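Local coordinates for protein luciferase-like monooxygenase (Streptomyces bottropensis, PDB 4US5) that probably acts as a flavin-dependent monooxygenase of the bacterial luciferase-like family, inserting an oxygen atom from molecular oxygen into an organic substrate, at residues G18-P21 with A22-L25; I63-I66 with A67-S71; D204-R207 with A208-P212; G272-P275 with L276-E279; R293-D296 with Q297-M301. All blocks are in the same frame, centred on the assembly; numbering follows the deposited sequence.

Interaction 1: residues G18-P21 with A22-L25. With NA (sodium ion), chain L.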
loop_
_atom_site.group_PDB
_atom_site.type_symbol
_atom_site.label_atom_id
_atom_site.label_comp_id
_atom_site.label_asym_id
_atom_site.label_seq_id
_atom_site.Cartn_x
_atom_site.Cartn_y
_atom_site.Cartn_z
ATOM N N GLY B 18 9.121 -23.747 9.850
ATOM C CA GLY B 18 7.949 -24.531 9.558
ATOM C C GLY B 18 6.866 -23.821 8.790
ATOM O O GLY B 18 5.997 -24.469 8.224
ATOM N N LEU B 19 6.891 -22.472 8.798
ATOM C CA LEU B 19 5.856 -21.685 8.160
ATOM C C LEU B 19 6.467 -20.840 7.057
ATOM O O LEU B 19 7.647 -20.952 6.759
ATOM C CB LEU B 19 5.130 -20.830 9.211
ATOM C CG LEU B 19 4.378 -21.596 10.314
ATOM C CD1 LEU B 19 3.591 -20.656 11.180
ATOM C CD2 LEU B 19 3.453 -22.669 9.743
ATOM N N THR B 20 5.639 -19.988 6.463
ATOM C CA THR B 20 6.000 -19.175 5.321
ATOM C C THR B 20 5.684 -17.715 5.600
ATOM O O THR B 20 4.943 -17.384 6.539
ATOM C CB THR B 20 5.174 -19.590 4.084
ATOM O OG1 THR B 20 3.825 -19.208 4.271
ATOM C CG2 THR B 20 5.264 -21.114 3.850
ATOM N N PRO B 21 6.217 -16.821 4.766
ATOM C CA PRO B 21 5.848 -15.389 4.913
ATOM C C PRO B 21 4.332 -15.106 4.868
ATOM O O PRO B 21 3.851 -14.211 5.567
ATOM C CB PRO B 21 6.543 -14.740 3.727
ATOM C CG PRO B 21 7.732 -15.600 3.501
ATOM C CD PRO B 21 7.276 -17.000 3.771
ATOM N N ALA B 22 3.568 -15.897 4.100
ATOM C CA ALA B 22 2.127 -15.720 4.070
ATOM C C ALA B 22 1.471 -16.012 5.436
ATOM O O ALA B 22 0.518 -15.356 5.832
ATOM C CB ALA B 22 1.513 -16.604 3.010
ATOM N N HIS B 23 2.007 -16.977 6.161
ATOM C CA HIS B 23 1.520 -17.245 7.529
ATOM C C HIS B 23 1.791 -16.062 8.431
ATOM O O HIS B 23 0.941 -15.701 9.246
ATOM C CB HIS B 23 2.187 -18.459 8.124
ATOM C CG HIS B 23 1.752 -19.759 7.513
ATOM N ND1 HIS B 23 2.491 -20.419 6.564
ATOM C CD2 HIS B 23 0.649 -20.514 7.723
ATOM C CE1 HIS B 23 1.860 -21.522 6.206
ATOM N NE2 HIS B 23 0.742 -21.599 6.897
ATOM N N SER B 24 2.982 -15.473 8.293
ATOM C CA SER B 24 3.372 -14.328 9.092
ATOM C C SER B 24 2.386 -13.211 8.917
ATOM O O SER B 24 1.943 -12.574 9.905
ATOM C CB SER B 24 4.771 -13.826 8.703
ATOM O OG SER B 24 5.749 -14.839 8.887
ATOM N N LEU B 25 2.014 -12.931 7.661
ATOM C CA LEU B 25 1.042 -11.871 7.405
ATOM C C LEU B 25 -0.323 -12.154 8.027
ATOM O O LEU B 25 -0.960 -11.266 8.601
ATOM C CB LEU B 25 0.913 -11.583 5.885
ATOM C CG LEU B 25 2.219 -11.269 5.171
ATOM C CD1 LEU B 25 1.968 -10.921 3.720
ATOM C CD2 LEU B 25 3.004 -10.159 5.845
HETATM NA NA NA L . 3.411 -12.083 12.111
HETATM O O HOH W 1 5.132 -14.312 12.862
#
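Thr-20 and His-23 hold each other at the start of helix 21-38. Thr-20 OG1 lies 2.9 Å from His-23 ND1 in a hydrogen bond in which either atom could be the donor, and the backbone N of Thr-20 gives its hydrogen to the same ND1 over 3.2 Å, tilted 22° from the ring plane. ND1 therefore receives the backbone N-H and meets the hydroxyl as well, which fixes the rotation of the imidazole. The threonine hydroxyl stands between its own backbone N and carbonyl carbon (chi1 70°), a position that lets it face the helix and accept a weak bond from Ala-22 N at 3.3 Å. Thr-20 is thus the N-cap, and with His-23 three residues on it forms a capping box, the histidine filling the place more often taken by glutamate. Pro-21 suits the first helical turn, where a missing N-H costs nothing, and its carbonyl O accepts from Leu-25 N at 3.1 Å; Thr-20 O likewise accepts from Ser-24 N. Leu-19, just before the cap, lays CD2 over the centre of one imidazole face, 3.9 Å from the ring centroid, a CH-pi contact. This is possible because the histidine ring swings back beside its own backbone N (chi1 -71°), toward the residues before the helix. Ser-24 turns its hydroxyl to Pro-14 O, while its carbonyl O binds a sodium ion at 2.7 Å, a site shared with Glu-11 and a water. Met-162 of the second subunit packs on Thr-20 and Ala-22.

Interaction 2: residues I63-I66 with A67-S71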
loop_
_atom_site.group_PDB
_atom_site.type_symbol
_atom_site.label_atom_id
_atom_site.label_comp_id
_atom_site.label_asym_id
_atom_site.label_seq_id
_atom_site.Cartn_x
_atom_site.Cartn_y
_atom_site.Cartn_z
ATOM N N ILE B 63 -0.819 -2.216 6.535
ATOM C CA ILE B 63 -1.611 -1.188 7.178
ATOM C C ILE B 63 -2.979 -1.059 6.519
ATOM O O ILE B 63 -4.026 -1.021 7.200
ATOM C CB ILE B 63 -0.872 0.165 7.201
ATOM C CG1 ILE B 63 0.388 0.042 8.066
ATOM C CG2 ILE B 63 -1.784 1.262 7.706
ATOM C CD1 ILE B 63 1.404 1.075 7.738
ATOM N N ALA B 64 -3.001 -1.017 5.212
ATOM C CA ALA B 64 -4.259 -0.882 4.479
ATOM C C ALA B 64 -5.222 -2.025 4.819
ATOM O O ALA B 64 -6.441 -1.825 4.930
ATOM C CB ALA B 64 -3.956 -0.861 2.990
ATOM N N ARG B 65 -4.683 -3.220 4.981
ATOM C CA ARG B 65 -5.501 -4.371 5.335
ATOM C C ARG B 65 -5.922 -4.352 6.796
ATOM O O ARG B 65 -7.086 -4.550 7.121
ATOM C CB ARG B 65 -4.762 -5.653 5.019
ATOM C CG ARG B 65 -5.462 -6.935 5.498
ATOM C CD ARG B 65 -6.863 -7.076 4.912
ATOM N NE ARG B 65 -7.438 -8.344 5.323
ATOM C CZ ARG B 65 -7.062 -9.541 4.891
ATOM N NH1 ARG B 65 -6.199 -9.672 3.907
ATOM N NH2 ARG B 65 -7.586 -10.642 5.448
ATOM N N ILE B 66 -4.955 -4.156 7.681
ATOM C CA ILE B 66 -5.230 -4.249 9.115
ATOM C C ILE B 66 -6.190 -3.176 9.603
ATOM O O ILE B 66 -7.015 -3.454 10.469
ATOM C CB ILE B 66 -3.917 -4.244 9.952
ATOM C CG1 ILE B 66 -3.210 -5.602 9.745
ATOM C CG2 ILE B 66 -4.201 -3.912 11.414
ATOM C CD1 ILE B 66 -1.854 -5.712 10.376
ATOM N N ALA B 67 -6.128 -1.979 9.024
ATOM C CA ALA B 67 -7.096 -0.926 9.379
ATOM C C ALA B 67 -8.520 -1.309 9.006
ATOM O O ALA B 67 -9.480 -0.902 9.685
ATOM C CB ALA B 67 -6.719 0.377 8.768
ATOM N N ALA B 68 -8.681 -2.099 7.959
ATOM C CA ALA B 68 -10.026 -2.623 7.585
ATOM C C ALA B 68 -10.532 -3.726 8.505
ATOM O O ALA B 68 -11.724 -4.020 8.528
ATOM C CB ALA B 68 -9.997 -3.166 6.146
ATOM N N GLU B 69 -9.614 -4.372 9.229
ATOM C CA GLU B 69 -9.925 -5.516 10.103
ATOM C C GLU B 69 -10.123 -5.106 11.570
ATOM O O GLU B 69 -10.398 -5.962 12.400
ATOM C CB GLU B 69 -8.782 -6.521 10.043
ATOM C CG GLU B 69 -8.525 -7.109 8.683
ATOM C CD GLU B 69 -9.483 -8.231 8.343
ATOM O OE1 GLU B 69 -10.212 -8.685 9.255
ATOM O OE2 GLU B 69 -9.516 -8.638 7.162
ATOM N N THR B 70 -9.966 -3.818 11.869
ATOM C CA THR B 70 -9.976 -3.304 13.225
ATOM C C THR B 70 -10.774 -2.023 13.268
ATOM O O THR B 70 -11.020 -1.395 12.248
ATOM C CB THR B 70 -8.548 -3.009 13.716
ATOM O OG1 THR B 70 -7.915 -2.117 12.805
ATOM C CG2 THR B 70 -7.740 -4.255 13.833
ATOM N N SER B 71 -11.201 -1.628 14.466
ATOM C CA SER B 71 -12.058 -0.463 14.600
ATOM C C SER B 71 -11.521 0.628 15.452
ATOM O O SER B 71 -11.750 1.793 15.156
ATOM C CB SER B 71 -13.431 -0.874 15.184
ATOM O OG SER B 71 -14.037 -1.812 14.323
#
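Ile-63 O takes the N-H of Ala-67 at 2.9 Å in a regular helical bond, but beyond it the helix slackens: Ala-68 N and Glu-69 N reach Arg-65 O only weakly. Ile-66 O accepts twice, from Glu-69 N at 3.0 Å and Thr-70 OG1 at 2.8 Å, which arrive from opposite faces of its carbonyl plane. The threonine hydroxyl can do this because it sits between its own backbone N and carbonyl carbon (chi1 56°), turned back to the helix, and it also accepts from Arg-104. On the flank, Arg-65 and Glu-69 both bend at chi2 and meet in a salt bridge. Arg-65 NE points almost straight at Glu-69 OE2, 2.8 Å away and near the guanidinium plane, whereas NH2 adds a weak second bond to that oxygen. The two flat groups are inclined at 47°. Charge suits this flank because both ends have further partners: Glu-69 OE1 pairs with Arg-33, and Arg-65 NH1 reaches Tyr-101 of the second subunit. Ile-63 and Ile-66 instead face strands 42-45 and 74-81, where their branched aliphatic chains pack on Val-75, among others. This is the C-terminal end of the helix in a beta-alpha-beta unit of a TIM-barrel-type fold.

Interaction 3: residues D204-R207 with A208-P212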
loop_
_atom_site.group_PDB
_atom_site.type_symbol
_atom_site.label_atom_id
_atom_site.label_comp_id
_atom_site.label_asym_id
_atom_site.label_seq_id
_atom_site.Cartn_x
_atom_site.Cartn_y
_atom_site.Cartn_z
ATOM N N ASP B 204 15.817 10.896 28.186
ATOM C CA ASP B 204 16.088 12.166 28.936
ATOM C C ASP B 204 16.314 13.322 27.970
ATOM O O ASP B 204 15.728 14.390 28.137
ATOM C CB ASP B 204 17.316 12.005 29.838
ATOM C CG ASP B 204 17.016 11.221 31.113
ATOM O OD1 ASP B 204 15.835 10.994 31.407
ATOM O OD2 ASP B 204 17.982 10.826 31.818
ATOM N N THR B 205 17.162 13.095 26.972
ATOM C CA THR B 205 17.511 14.096 25.960
ATOM C C THR B 205 16.313 14.565 25.163
ATOM O O THR B 205 16.118 15.781 24.944
ATOM C CB THR B 205 18.579 13.551 25.006
ATOM O OG1 THR B 205 19.774 13.312 25.754
ATOM C CG2 THR B 205 18.902 14.530 23.890
ATOM N N TYR B 206 15.474 13.618 24.747
ATOM C CA TYR B 206 14.245 13.949 24.040
ATOM C C TYR B 206 13.388 14.939 24.827
ATOM O O TYR B 206 12.932 15.960 24.286
ATOM C CB TYR B 206 13.407 12.672 23.764
ATOM C CG TYR B 206 12.066 12.953 23.181
ATOM C CD1 TYR B 206 11.945 13.598 21.950
ATOM C CD2 TYR B 206 10.914 12.530 23.796
ATOM C CE1 TYR B 206 10.696 13.851 21.390
ATOM C CE2 TYR B 206 9.671 12.776 23.242
ATOM C CZ TYR B 206 9.564 13.428 22.041
ATOM O OH TYR B 206 8.312 13.661 21.503
ATOM N N ARG B 207 13.159 14.630 26.086
ATOM C CA ARG B 207 12.342 15.456 26.952
ATOM C C ARG B 207 12.992 16.798 27.248
ATOM O O ARG B 207 12.326 17.824 27.167
ATOM C CB ARG B 207 12.000 14.731 28.247
ATOM C CG ARG B 207 10.940 13.652 28.031
ATOM C CD ARG B 207 10.656 12.876 29.282
ATOM N NE ARG B 207 11.824 12.105 29.672
ATOM C CZ ARG B 207 11.952 11.490 30.828
ATOM N NH1 ARG B 207 10.958 11.530 31.719
ATOM N NH2 ARG B 207 13.067 10.814 31.090
ATOM N N ALA B 208 14.272 16.785 27.584
ATOM C CA ALA B 208 15.002 18.033 27.944
ATOM C C ALA B 208 15.110 19.031 26.774
ATOM O O ALA B 208 14.850 20.222 26.949
ATOM C CB ALA B 208 16.373 17.694 28.454
ATOM N N ALA B 209 15.458 18.533 25.590
ATOM C CA ALA B 209 15.650 19.358 24.405
ATOM C C ALA B 209 14.352 19.677 23.628
ATOM O O ALA B 209 14.384 20.403 22.626
ATOM C CB ALA B 209 16.667 18.698 23.485
ATOM N N PHE B 210 13.218 19.152 24.079
ATOM C CA PHE B 210 11.991 19.237 23.291
ATOM C C PHE B 210 11.632 20.690 22.971
ATOM O O PHE B 210 11.512 21.519 23.875
ATOM C CB PHE B 210 10.821 18.563 24.011
ATOM C CG PHE B 210 9.589 18.403 23.153
ATOM C CD1 PHE B 210 9.529 17.414 22.167
ATOM C CD2 PHE B 210 8.499 19.234 23.325
ATOM C CE1 PHE B 210 8.398 17.270 21.374
ATOM C CE2 PHE B 210 7.370 19.095 22.536
ATOM C CZ PHE B 210 7.313 18.098 21.563
ATOM N N VAL B 211 11.360 20.947 21.695
ATOM C CA VAL B 211 10.789 22.208 21.230
ATOM C C VAL B 211 9.411 21.931 20.625
ATOM O O VAL B 211 9.317 21.235 19.630
ATOM C CB VAL B 211 11.665 22.826 20.146
ATOM C CG1 VAL B 211 11.047 24.109 19.606
ATOM C CG2 VAL B 211 13.069 23.059 20.678
ATOM N N PRO B 212 8.349 22.495 21.215
ATOM C CA PRO B 212 6.996 22.260 20.727
ATOM C C PRO B 212 6.868 22.424 19.214
ATOM O O PRO B 212 7.438 23.350 18.645
ATOM C CB PRO B 212 6.174 23.310 21.474
ATOM C CG PRO B 212 6.894 23.450 22.780
ATOM C CD PRO B 212 8.349 23.306 22.458
#
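Tyr-206 and Phe-210, one helical turn apart, make the tight part of this contact. Their side chains run side by side in the same direction, and Phe-210 turns its edge toward the face of Tyr-206 in an offset edge-to-face pair, with centroids 5.6 Å apart and planes at 77°. The closest carbons, Tyr-206 CE1 and Phe-210 CD1, are 3.8 Å apart. Both rings leave the backbone anti to N (chi1 173° and -170°), which brings the phenylalanine alongside the tyrosine although the chain is already leaving the helix. Pro-219 touches both side chains, and Tyr-206 also packs on Ala-181 of helix 175-184.

The opposite character appears at Ala-208, whose small methyl suits the outer surface; that of Ala-209 lets the helix lie close to Ala-182. Their backbone N-H groups still bond regularly, Ala-208 N to Asp-204 O and Ala-209 N to Thr-205 O, each at 2.9 Å. Phe-210 N finds only a weak bond, 3.5 Å to Arg-207 O, as helix 199-209 unwinds. Near that surface Arg-207 NH2 forms a salt bridge with Asp-204 OD1 at 2.8 Å and also reaches Ala-304 O.

The buried tyrosine is amphipathic: its ring belongs to the apolar cluster, while OH bonds to Leu-186 O and Arg-220 N, so that burying the hydroxyl probably costs little.

Interaction 4: residues G272-P275 with L276-E279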
loop_
_atom_site.group_PDB
_atom_site.type_symbol
_atom_site.label_atom_id
_atom_site.label_comp_id
_atom_site.label_asym_id
_atom_site.label_seq_id
_atom_site.Cartn_x
_atom_site.Cartn_y
_atom_site.Cartn_z
ATOM N N GLY B 272 28.325 -22.795 23.782
ATOM C CA GLY B 272 28.283 -21.993 22.570
ATOM C C GLY B 272 28.046 -20.517 22.850
ATOM O O GLY B 272 27.816 -20.129 23.981
ATOM N N PRO B 273 28.124 -19.688 21.810
ATOM C CA PRO B 273 27.838 -18.280 21.981
ATOM C C PRO B 273 26.466 -18.058 22.623
ATOM O O PRO B 273 25.488 -18.758 22.303
ATOM C CB PRO B 273 27.869 -17.726 20.551
ATOM C CG PRO B 273 28.610 -18.747 19.735
ATOM C CD PRO B 273 28.329 -20.053 20.387
ATOM N N ASP B 274 26.417 -17.125 23.565
ATOM C CA ASP B 274 25.152 -16.614 24.092
ATOM C C ASP B 274 25.310 -15.091 24.205
ATOM O O ASP B 274 25.543 -14.566 25.302
ATOM C CB ASP B 274 24.842 -17.273 25.431
ATOM C CG ASP B 274 23.412 -17.044 25.887
ATOM O OD1 ASP B 274 22.767 -16.086 25.400
ATOM O OD2 ASP B 274 22.940 -17.830 26.717
ATOM N N PRO B 275 25.265 -14.394 23.058
ATOM C CA PRO B 275 25.420 -12.948 23.029
ATOM C C PRO B 275 24.505 -12.233 24.023
ATOM O O PRO B 275 24.931 -11.260 24.634
ATOM C CB PRO B 275 25.026 -12.562 21.599
ATOM C CG PRO B 275 25.188 -13.788 20.803
ATOM C CD PRO B 275 24.959 -14.941 21.721
ATOM N N LEU B 276 23.289 -12.728 24.216
ATOM C CA LEU B 276 22.355 -12.047 25.115
ATOM C C LEU B 276 22.783 -12.181 26.597
ATOM O O LEU B 276 22.543 -11.283 27.406
ATOM C CB LEU B 276 20.944 -12.571 24.931
ATOM C CG LEU B 276 20.382 -12.404 23.527
ATOM C CD1 LEU B 276 19.002 -13.020 23.446
ATOM C CD2 LEU B 276 20.365 -10.932 23.129
ATOM N N ALA B 277 23.401 -13.295 26.937
ATOM C CA ALA B 277 23.894 -13.511 28.312
ATOM C C ALA B 277 25.182 -12.723 28.564
ATOM O O ALA B 277 25.494 -12.407 29.694
ATOM C CB ALA B 277 24.135 -14.993 28.555
ATOM N N GLU B 278 25.938 -12.451 27.504
ATOM C CA GLU B 278 27.311 -11.921 27.603
ATOM C C GLU B 278 27.321 -10.386 27.620
ATOM O O GLU B 278 28.386 -9.777 27.670
ATOM C CB GLU B 278 28.197 -12.450 26.425
ATOM C CG GLU B 278 28.398 -13.974 26.413
ATOM C CD GLU B 278 28.641 -14.590 25.016
ATOM O OE1 GLU B 278 28.865 -13.834 24.045
ATOM O OE2 GLU B 278 28.598 -15.855 24.892
ATOM N N GLU B 279 26.144 -9.754 27.557
ATOM C CA GLU B 279 26.081 -8.311 27.538
ATOM C C GLU B 279 25.310 -7.873 28.768
ATOM O O GLU B 279 24.624 -8.674 29.394
ATOM C CB GLU B 279 25.423 -7.798 26.251
ATOM C CG GLU B 279 24.019 -8.348 26.050
ATOM C CD GLU B 279 23.341 -7.819 24.792
ATOM O OE1 GLU B 279 24.009 -7.182 23.958
ATOM O OE2 GLU B 279 22.118 -8.040 24.654
HETATM O O HOH W 2 21.958 -15.465 22.814
#
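Asp-274 O draws two backbone donors, Ala-277 N at 3.0 Å and Glu-278 N at 3.1 Å, both weak because the N-H bonds point well off the oxygen. The carboxylate of the same residue strengthens the turn: OD1 accepts from Ala-277 N at 3.2 Å, the donor standing above the carboxylate plane, and takes a hydrogen from a water at 2.8 Å that also receives a weak bond from Leu-276 N. With CG anti to the backbone N (chi1 -167°), the aspartate folds over the following residues, and Asp-274 CG comes 3.4 Å from Ala-277 CB.

Glu-278 answers in the other direction. Its chain, extended beyond CG, runs back until OE2 meets Asp-274 N at 2.9 Å in a nearly straight bond of 166°, again from above the carboxylate plane. Asp-274 is thus held to Glu-278 at both its N-H and, more weakly, its C=O, with Pro-275 inside the turn, its ring fixing phi at a suitable value. Leu-276 turns to Tyr-240 and His-247 of helix 233-251.

Two acids probably share this loop without much strain: Asp-274 OD1 and Glu-278 OE2 stay 5.9 Å apart, and Asp-274 OD2 has a salt bridge to Arg-244, which probably offsets the repulsion and ties the surface turn to helix 233-251.

Interaction 5: residues R293-D296 with Q297-M301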
loop_
_atom_site.group_PDB
_atom_site.type_symbol
_atom_site.label_atom_id
_atom_site.label_comp_id
_atom_site.label_asym_id
_atom_site.label_seq_id
_atom_site.Cartn_x
_atom_site.Cartn_y
_atom_site.Cartn_z
ATOM N N ARG B 293 6.378 -10.142 36.871
ATOM C CA ARG B 293 7.792 -9.773 36.704
ATOM C C ARG B 293 7.951 -8.775 35.552
ATOM O O ARG B 293 8.623 -7.757 35.701
ATOM C CB ARG B 293 8.686 -10.990 36.451
ATOM C CG ARG B 293 10.154 -10.614 36.269
ATOM C CD ARG B 293 11.056 -11.745 35.791
ATOM N NE ARG B 293 11.060 -12.836 36.738
ATOM C CZ ARG B 293 11.725 -12.831 37.895
ATOM N NH1 ARG B 293 12.462 -11.776 38.262
ATOM N NH2 ARG B 293 11.650 -13.894 38.699
ATOM N N VAL B 294 7.336 -9.080 34.411
ATOM C CA VAL B 294 7.465 -8.179 33.259
ATOM C C VAL B 294 6.771 -6.851 33.552
ATOM O O VAL B 294 7.303 -5.819 33.230
ATOM C CB VAL B 294 7.073 -8.803 31.885
ATOM C CG1 VAL B 294 7.721 -10.174 31.722
ATOM C CG2 VAL B 294 5.587 -8.919 31.755
ATOM N N ARG B 295 5.626 -6.878 34.240
ATOM C CA ARG B 295 4.902 -5.641 34.572
ATOM C C ARG B 295 5.797 -4.730 35.413
ATOM O O ARG B 295 5.973 -3.538 35.118
ATOM C CB ARG B 295 3.608 -5.967 35.331
ATOM C CG ARG B 295 2.841 -4.738 35.805
ATOM C CD ARG B 295 1.890 -5.086 36.959
ATOM N NE ARG B 295 2.637 -5.526 38.131
ATOM C CZ ARG B 295 2.158 -6.257 39.132
ATOM N NH1 ARG B 295 0.899 -6.677 39.139
ATOM N NH2 ARG B 295 2.954 -6.582 40.146
ATOM N N ASP B 296 6.416 -5.321 36.429
ATOM C CA ASP B 296 7.254 -4.520 37.348
ATOM C C ASP B 296 8.468 -3.951 36.626
ATOM O O ASP B 296 8.807 -2.771 36.789
ATOM C CB ASP B 296 7.688 -5.373 38.543
ATOM C CG ASP B 296 6.539 -5.712 39.481
ATOM O OD1 ASP B 296 5.433 -5.130 39.353
ATOM O OD2 ASP B 296 6.732 -6.583 40.341
ATOM N N GLN B 297 9.139 -4.778 35.829
ATOM C CA GLN B 297 10.316 -4.334 35.096
ATOM C C GLN B 297 9.955 -3.215 34.122
ATOM O O GLN B 297 10.641 -2.187 34.023
ATOM C CB GLN B 297 10.946 -5.513 34.348
ATOM C CG GLN B 297 12.165 -5.172 33.521
ATOM C CD GLN B 297 13.376 -4.762 34.381
ATOM O OE1 GLN B 297 14.101 -5.610 34.879
ATOM N NE2 GLN B 297 13.576 -3.455 34.558
ATOM N N LEU B 298 8.873 -3.418 33.377
ATOM C CA LEU B 298 8.501 -2.470 32.346
ATOM C C LEU B 298 8.013 -1.158 32.929
ATOM O O LEU B 298 8.293 -0.099 32.400
ATOM C CB LEU B 298 7.416 -3.071 31.421
ATOM C CG LEU B 298 7.882 -4.195 30.512
ATOM C CD1 LEU B 298 6.671 -4.904 29.889
ATOM C CD2 LEU B 298 8.797 -3.665 29.421
ATOM N N THR B 299 7.332 -1.235 34.065
ATOM C CA THR B 299 6.858 -0.039 34.751
ATOM C C THR B 299 8.045 0.834 35.231
ATOM O O THR B 299 8.018 2.057 35.093
ATOM C CB THR B 299 5.916 -0.402 35.915
ATOM O OG1 THR B 299 4.741 -1.019 35.380
ATOM C CG2 THR B 299 5.494 0.855 36.674
ATOM N N LYS B 300 9.080 0.200 35.775
ATOM C CA LYS B 300 10.308 0.921 36.158
ATOM C C LYS B 300 10.861 1.666 34.957
ATOM O O LYS B 300 11.263 2.846 35.054
ATOM C CB LYS B 300 11.359 -0.046 36.682
ATOM C CG LYS B 300 11.084 -0.635 38.062
ATOM C CD LYS B 300 12.324 -1.361 38.606
ATOM C CE LYS B 300 12.156 -1.861 40.040
ATOM N NZ LYS B 300 13.267 -2.763 40.484
HETATM N N MSE B 301 10.878 0.983 33.804
HETATM C CA MSE B 301 11.459 1.544 32.593
HETATM C C MSE B 301 10.640 2.688 32.095
HETATM O O MSE B 301 11.170 3.734 31.717
HETATM C CB MSE B 301 11.595 0.448 31.527
HETATM C CG MSE B 301 12.653 -0.571 31.950
HETATM SE SE MSE B 301 12.536 -2.185 30.881
HETATM C CE MSE B 301 13.215 -1.417 29.221
#
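This is a contact between successive turns of one helix, 291-305, which packs one side against parallel strands 221-229 and 286-289 of the barrel-like sheet and turns the other to solvent. Regular backbone bonds carry it, among them Gln-297 N to Arg-293 O at 3.0 Å and Leu-298 N to Val-294 O at 2.9 Å. Arg-295 O accepts twice: Thr-299 N comes at 2.9 Å and Thr-299 OG1 at 2.8 Å, from opposite faces of the carbonyl plane. The hydroxyl gets there by lying beside its own backbone N (chi1 -65°), a conformation in which threonine commonly returns its hydrogen to the preceding turn. On the buried side the aliphatic chains of Val-294 and Leu-298 touch only lightly, Val-294 CB to Leu-298 CD1 being 4.4 Å; both lean on Val-287, and Leu-298 also reaches Val-225 and Val-227. Their branched apolar shapes suit the sheet surface.

Toward solvent, Arg-295 bends at chi3 and meets its neighbour Asp-296 side-on, NE at 3.1 Å and NH2 at 3.0 Å from the single oxygen OD1. Both nitrogens approach from the same face of the carboxylate, while OD1 lies in the guanidinium plane. Arg-293 has its own salt bridge, to Asp-233. The chemistry is that of an amphipathic helix: apolar packing holds it to the sheet, and charged groups, some of them paired, suit its outer side to water.

Interaction 2 is the most buried of the five, interactions 1 and 5 are partly buried, and interactions 3 and 4 lie at the surface. Interactions 1 and 2 occupy neighbouring helices, 21-38 and 59-68, their nearest atoms about 6 Å apart, and both reach the second subunit; no other chain touches the remaining three. Interactions 3 and 5 also come close, about 7 Å between nearest atoms, and Arg-207 links their helices through Ala-304. Chemistry follows place: a capping box at a helix start (1), a hydroxyl bond and salt bridge at a buried helix end (2), an aromatic pair at a surface helix end (3), side-chain to main-chain bonds in a loop (4), and aliphatic packing with ion pairs mid-helix (5).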